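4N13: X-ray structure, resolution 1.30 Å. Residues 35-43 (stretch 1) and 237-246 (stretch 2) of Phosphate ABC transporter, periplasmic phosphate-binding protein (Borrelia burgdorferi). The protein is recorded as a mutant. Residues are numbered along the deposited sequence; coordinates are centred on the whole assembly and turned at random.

Stretch 1, residues 35-43: KINNNTKVT
Stretch 2, residues 237-246: KSVTQFIDFM

Two segments nearly two hundred residues apart in sequence can pack together without any direct hydrogen bond, through apolar contacts and a bridging water; here, along stretch 1, one apolar contact precedes the water site and one follows it. The phosphate-binding protein of Borrelia burgdorferi offers a compact example, in which residues between Ile36 and Val42 supply the contacts from stretch 1 to one helix and the two stretches together bury 265 Å². Residues 237-246 are helical throughout, with phi near -60° and psi near -40°, and i to i-4 hydrogen bonds run from Gln241 N to Lys237 O (2.8 Å) through to Met246 N to Phe242 O (2.9 Å). The strand, residues 40-43, passes this helix at a closest axial approach of 10.0 Å, its N-to-C direction inclined by 62° to that of the helix (signed crossing angle -62°).

Stretch 1 opens in a weakly bonded helix that begins earlier in the chain, with Lys35 at phi/psi -68/-29° and its side chain out of reach. Ile36 (-87/-45°; chi1 m, chi2 t) directs its CA-to-CB bond toward the helix, its CA 9.5 Å from the CA of Phe245. Its CD1 comes within 3.8 Å of Phe245 CE1, an apolar contact made obliquely to a ring whose chi1 is t and chi2 78°.

At Asn37 the backbone extends (phi -139°, psi 100°), and Asn37 CA lies 9.1 Å from Gln241 CA. Asn37 is t, with chi2 at 6°, and its OD1 accepts a 2.9 Å hydrogen bond from Asn39 N, bracing the turn. Asn37 ND2 lies 3.4 Å from Gln241 OE1, but the angle is too poor for a hydrogen bond; proximity of complementary groups alone does not make one. Asn38 (phi -90°, psi 12°, chi1 p) and Asn39 (phi -96°, psi 2°, chi1 t) complete the turn without touching the helix.

Thr40 begins the strand (-119/135°) and brings the backbones close, its CA 6.8 Å from the CA of Ser238. The m rotamer of Thr40 places OG1 4.0 Å from Ser238 CB, leaving the polar connection to water 1. The hydroxyl donates to this water, with Thr40 OG1 2.7 Å from the water O. The water in turn spends both its hydrogens on the helix: its O is 2.9 Å from Ser238 O and 2.9 Å from Gln241 OE1. Gln241 reaches this site with chi1 m, chi2 t and chi3 -43°. This three-way bridge carries the polar link between the stretches.

Strand alternation then governs the pattern. Lys41 (-100/117°) and Thr43 (-131/156°) are out of reach, whereas Val42 (phi -116°, psi 136°, chi1 t) points toward the helix, with Val42 CA 8.4 Å from Phe242 CA. The Phe242 side chain, chi1 t and chi2 70°, presents a ring face to it: Val42 CG1 sits 4.1 Å from the ring centroid, only 7° off the normal, in a CH-pi contact. Val42 CG2 also approaches Phe242 CD1 at 4.1 Å. The buried pair thus adds dispersion and weak CH-pi attraction to the water bridge.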

ATOM      1  N   LYS A  35      16.086  -3.053 -23.411  1.00  9.66           N
ATOM      2  CA  LYS A  35      16.191  -4.143 -24.386  1.00 10.40           C
ATOM      3  C   LYS A  35      15.309  -3.889 -25.598  1.00 10.42           C
ATOM      4  O   LYS A  35      15.597  -4.387 -26.683  1.00 12.64           O
ATOM      5  CB  LYS A  35      15.799  -5.486 -23.754  1.00 11.34           C
ATOM      6  CG  LYS A  35      16.618  -5.898 -22.551  1.00 12.50           C
ATOM      7  CD  LYS A  35      18.060  -6.147 -22.906  1.00 13.74           C
ATOM      8  CE  LYS A  35      18.199  -7.300 -23.878  1.00 13.98           C
ATOM      9  NZ  LYS A  35      19.632  -7.652 -24.044  1.00 16.65           N
ATOM     10  N   ILE A  36      14.209  -3.157 -25.403  1.00  8.52           N
ATOM     11  CA  ILE A  36      13.277  -2.816 -26.474  1.00  8.50           C
ATOM     12  C   ILE A  36      13.682  -1.539 -27.209  1.00  8.38           C
ATOM     13  O   ILE A  36      13.645  -1.474 -28.433  1.00  8.90           O
ATOM     14  CB  ILE A  36      11.865  -2.642 -25.878  1.00  8.72           C
ATOM     15  CG1 ILE A  36      11.370  -3.992 -25.355  1.00 10.77           C
ATOM     16  CG2 ILE A  36      10.907  -2.055 -26.910  1.00 10.15           C
ATOM     17  CD1 ILE A  36      10.096  -3.929 -24.519  1.00 12.80           C
ATOM     18  N   ASN A  37      14.056  -0.521 -26.445  1.00  8.62           N
ATOM     19  CA  ASN A  37      14.368   0.776 -27.015  1.00  8.31           C
ATOM     20  C   ASN A  37      15.581   1.349 -26.339  1.00 10.71           C
ATOM     21  O   ASN A  37      15.477   1.897 -25.256  1.00 13.01           O
ATOM     22  CB  ASN A  37      13.186   1.721 -26.834  1.00 10.00           C
ATOM     23  CG  ASN A  37      13.444   3.103 -27.419  1.00 10.35           C
ATOM     24  OD1 ASN A  37      14.465   3.346 -28.060  1.00 12.48           O
ATOM     25  ND2 ASN A  37      12.519   4.013 -27.199  1.00 12.04           N
ATOM     26  N   ASN A  38      16.738   1.237 -26.965  1.00 11.15           N
ATOM     27  CA  ASN A  38      17.966   1.746 -26.359  1.00 13.99           C
ATOM     28  C   ASN A  38      18.254   3.196 -26.737  1.00 14.15           C
ATOM     29  O   ASN A  38      19.333   3.718 -26.452  1.00 17.15           O
ATOM     30  CB  ASN A  38      19.169   0.858 -26.705  1.00 18.58           C
ATOM     31  CG  ASN A  38      19.414   0.758 -28.199  1.00 21.16           C
ATOM     32  OD1 ASN A  38      18.978   1.606 -28.976  1.00 23.58           O
ATOM     33  ND2 ASN A  38      20.114  -0.294 -28.610  1.00 25.15           N
ATOM     34  N   ASN A  39      17.272   3.856 -27.339  1.00 12.10           N
ATOM     35  CA  ASN A  39      17.418   5.259 -27.724  1.00 13.10           C
ATOM     36  C   ASN A  39      16.848   6.246 -26.697  1.00 12.70           C
ATOM     37  O   ASN A  39      16.888   7.461 -26.910  1.00 14.34           O
ATOM     38  CB  ASN A  39      16.743   5.509 -29.071  1.00 17.62           C
ATOM     39  CG  ASN A  39      16.937   6.926 -29.568  1.00 23.30           C
ATOM     40  OD1 ASN A  39      18.058   7.337 -29.872  1.00 25.57           O
ATOM     41  ND2 ASN A  39      15.844   7.684 -29.657  1.00 25.42           N
ATOM     42  N   THR A  40      16.331   5.735 -25.584  1.00 11.30           N
ATOM     43  CA  THR A  40      15.918   6.578 -24.475  1.00  9.72           C
ATOM     44  C   THR A  40      16.723   6.215 -23.250  1.00 10.33           C
ATOM     45  O   THR A  40      16.914   5.039 -22.938  1.00 12.18           O
ATOM     46  CB  THR A  40      14.419   6.418 -24.162  1.00 11.09           C
ATOM     47  OG1 THR A  40      13.678   6.840 -25.304  1.00 13.06           O
ATOM     48  CG2 THR A  40      13.986   7.294 -23.001  1.00 12.99           C
ATOM     49  N   LYS A  41      17.198   7.235 -22.556  1.00  9.82           N
ATOM     50  CA  LYS A  41      17.853   7.082 -21.274  1.00  9.49           C
ATOM     51  C   LYS A  41      16.828   7.413 -20.215  1.00  8.12           C
ATOM     52  O   LYS A  41      16.335   8.522 -20.169  1.00  9.78           O
ATOM     53  CB  LYS A  41      19.018   8.059 -21.163  1.00 10.48           C
ATOM     54  CG  LYS A  41      19.650   8.122 -19.785  1.00 12.12           C
ATOM     55  CD  LYS A  41      20.214   6.792 -19.396  1.00 13.11           C
ATOM     56  CE  LYS A  41      21.231   6.897 -18.290  1.00 15.80           C
ATOM     57  NZ  LYS A  41      21.706   5.530 -17.945  1.00 17.44           N
ATOM     58  N   VAL A  42      16.496   6.441 -19.389  1.00  7.51           N
ATOM     59  CA  VAL A  42      15.523   6.608 -18.304  1.00  6.75           C
ATOM     60  C   VAL A  42      16.257   6.424 -16.988  1.00  7.31           C
ATOM     61  O   VAL A  42      17.083   5.520 -16.868  1.00  8.66           O
ATOM     62  CB  VAL A  42      14.384   5.577 -18.395  1.00  7.50           C
ATOM     63  CG1 VAL A  42      13.312   5.890 -17.381  1.00  7.27           C
ATOM     64  CG2 VAL A  42      13.812   5.539 -19.802  1.00  8.53           C
ATOM     65  N   THR A  43      15.996   7.291 -16.022  1.00  7.25           N
ATOM     66  CA  THR A  43      16.592   7.170 -14.698  1.00  7.31           C
ATOM     67  C   THR A  43      15.504   7.301 -13.637  1.00  7.10           C
ATOM     68  O   THR A  43      14.443   7.893 -13.889  1.00  7.50           O
ATOM     69  CB  THR A  43      17.690   8.243 -14.457  1.00  9.15           C
ATOM     70  OG1 THR A  43      17.119   9.551 -14.516  1.00  9.39           O
ATOM     71  CG2 THR A  43      18.805   8.166 -15.482  1.00 10.28           C
ATOM     72  N   LYS A 237       6.919  11.753 -26.741  1.00 12.18           N
ATOM     73  CA  LYS A 237       6.784  10.367 -27.147  1.00 12.43           C
ATOM     74  C   LYS A 237       7.602   9.439 -26.241  1.00  9.76           C
ATOM     75  O   LYS A 237       7.160   8.337 -25.934  1.00  8.74           O
ATOM     76  CB  LYS A 237       7.219  10.190 -28.607  1.00 15.73           C
ATOM     77  CG  LYS A 237       7.037   8.780 -29.099  1.00 19.18           C
ATOM     78  CD  LYS A 237       7.301   8.629 -30.576  1.00 23.87           C
ATOM     79  CE  LYS A 237       7.027   7.197 -31.005  1.00 27.45           C
ATOM     80  NZ  LYS A 237       7.129   7.005 -32.472  1.00 29.59           N
ATOM     81  N   SER A 238       8.786   9.881 -25.826  1.00  8.96           N
ATOM     82  CA  SER A 238       9.656   9.047 -25.018  1.00  9.19           C
ATOM     83  C   SER A 238       8.996   8.702 -23.689  1.00  8.47           C
ATOM     84  O   SER A 238       9.163   7.599 -23.169  1.00  8.40           O
ATOM     85  CB  SER A 238      10.973   9.774 -24.777  1.00 11.98           C
ATOM     86  OG  SER A 238      10.749  11.026 -24.131  1.00 16.03           O
ATOM     87  N   VAL A 239       8.234   9.644 -23.154  1.00  7.99           N
ATOM     88  CA  VAL A 239       7.504   9.462 -21.904  1.00  8.04           C
ATOM     89  C   VAL A 239       6.318   8.506 -22.133  1.00  8.02           C
ATOM     90  O   VAL A 239       6.118   7.538 -21.379  1.00  8.04           O
ATOM     91  CB  VAL A 239       7.023  10.831 -21.386  1.00  8.42           C
ATOM     92  CG1 VAL A 239       5.970  10.687 -20.297  1.00  9.04           C
ATOM     93  CG2 VAL A 239       8.209  11.638 -20.931  1.00  9.64           C
ATOM     94  N   THR A 240       5.543   8.748 -23.186  1.00  7.77           N
ATOM     95  CA  THR A 240       4.441   7.848 -23.514  1.00  8.29           C
ATOM     96  C   THR A 240       4.927   6.418 -23.698  1.00  6.99           C
ATOM     97  O   THR A 240       4.308   5.474 -23.216  1.00  7.05           O
ATOM     98  CB  THR A 240       3.774   8.338 -24.788  1.00 10.73           C
ATOM     99  OG1 THR A 240       3.321   9.664 -24.548  1.00 12.61           O
ATOM    100  CG2 THR A 240       2.608   7.458 -25.191  1.00 11.06           C
ATOM    101  N   GLN A 241       6.043   6.243 -24.382  1.00  6.60           N
ATOM    102  CA  GLN A 241       6.582   4.909 -24.586  1.00  6.07           C
ATOM    103  C   GLN A 241       6.932   4.218 -23.271  1.00  6.34           C
ATOM    104  O   GLN A 241       6.634   3.054 -23.079  1.00  7.14           O
ATOM    105  CB  GLN A 241       7.843   4.979 -25.432  1.00  7.46           C
ATOM    106  CG  GLN A 241       7.606   5.317 -26.907  1.00  8.43           C
ATOM    107  CD  GLN A 241       8.913   5.517 -27.655  1.00  9.18           C
ATOM    108  OE1 GLN A 241       9.835   6.152 -27.151  1.00 10.74           O
ATOM    109  NE2 GLN A 241       8.997   4.980 -28.851  1.00 10.61           N
ATOM    110  N   PHE A 242       7.608   4.914 -22.380  1.00  6.43           N
ATOM    111  CA  PHE A 242       8.001   4.266 -21.137  1.00  6.13           C
ATOM    112  C   PHE A 242       6.778   3.924 -20.282  1.00  6.10           C
ATOM    113  O   PHE A 242       6.717   2.856 -19.698  1.00  6.82           O
ATOM    114  CB  PHE A 242       9.019   5.088 -20.329  1.00  6.96           C
ATOM    115  CG  PHE A 242       9.559   4.334 -19.155  1.00  6.39           C
ATOM    116  CD1 PHE A 242      10.399   3.259 -19.371  1.00  7.98           C
ATOM    117  CD2 PHE A 242       9.190   4.628 -17.852  1.00  6.51           C
ATOM    118  CE1 PHE A 242      10.874   2.517 -18.336  1.00  8.64           C
ATOM    119  CE2 PHE A 242       9.686   3.886 -16.795  1.00  7.18           C
ATOM    120  CZ  PHE A 242      10.533   2.836 -17.051  1.00  7.72           C
ATOM    121  N   ILE A 243       5.812   4.832 -20.197  1.00  6.62           N
ATOM    122  CA  ILE A 243       4.592   4.568 -19.448  1.00  6.85           C
ATOM    123  C   ILE A 243       3.847   3.369 -20.032  1.00  7.07           C
ATOM    124  O   ILE A 243       3.339   2.519 -19.288  1.00  8.48           O
ATOM    125  CB  ILE A 243       3.708   5.827 -19.394  1.00  7.72           C
ATOM    126  CG1 ILE A 243       4.447   6.905 -18.602  1.00  8.14           C
ATOM    127  CG2 ILE A 243       2.331   5.481 -18.836  1.00  8.08           C
ATOM    128  CD1 ILE A 243       3.751   8.238 -18.548  1.00  9.77           C
ATOM    129  N   ASP A 244       3.808   3.284 -21.355  1.00  6.58           N
ATOM    130  CA  ASP A 244       3.195   2.140 -22.022  1.00  7.04           C
ATOM    131  C   ASP A 244       3.898   0.839 -21.640  1.00  7.79           C
ATOM    132  O   ASP A 244       3.251  -0.193 -21.437  1.00  8.83           O
ATOM    133  CB  ASP A 244       3.234   2.350 -23.530  1.00  9.07           C
ATOM    134  CG  ASP A 244       2.695   1.174 -24.293  1.00 11.20           C
ATOM    135  OD1 ASP A 244       1.477   0.934 -24.226  1.00 13.61           O
ATOM    136  OD2 ASP A 244       3.498   0.483 -24.950  1.00 11.61           O
ATOM    137  N   PHE A 245       5.213   0.873 -21.457  1.00  6.80           N
ATOM    138  CA  PHE A 245       5.927  -0.311 -20.983  1.00  6.26           C
ATOM    139  C   PHE A 245       5.574  -0.639 -19.531  1.00  6.78           C
ATOM    140  O   PHE A 245       5.367  -1.800 -19.173  1.00  7.16           O
ATOM    141  CB  PHE A 245       7.440  -0.140 -21.140  1.00  7.32           C
ATOM    142  CG  PHE A 245       8.215  -1.323 -20.625  1.00  7.54           C
ATOM    143  CD1 PHE A 245       8.308  -2.492 -21.377  1.00  7.66           C
ATOM    144  CD2 PHE A 245       8.812  -1.294 -19.382  1.00  9.21           C
ATOM    145  CE1 PHE A 245       8.995  -3.588 -20.898  1.00  9.08           C
ATOM    146  CE2 PHE A 245       9.495  -2.398 -18.904  1.00 10.74           C
ATOM    147  CZ  PHE A 245       9.587  -3.544 -19.668  1.00 10.67           C
ATOM    148  N   MET A 246       5.487   0.379 -18.680  1.00  6.53           N
ATOM    149  CA  MET A 246       5.164   0.180 -17.266  1.00  6.88           C
ATOM    150  C   MET A 246       3.841  -0.560 -17.067  1.00  7.55           C
ATOM    151  O   MET A 246       3.699  -1.342 -16.123  1.00  8.33           O
ATOM    152  CB  MET A 246       5.114   1.514 -16.518  1.00  7.08           C
ATOM    153  CG  MET A 246       6.476   2.198 -16.368  1.00  7.90           C
ATOM    154  SD  MET A 246       6.363   3.692 -15.357  1.00  8.35           S
ATOM    155  CE  MET A 246       6.085   2.924 -13.730  1.00  9.45           C
TER
HETATM  156  O   HOH W   1      11.154   6.061 -24.577  1.00 11.21           O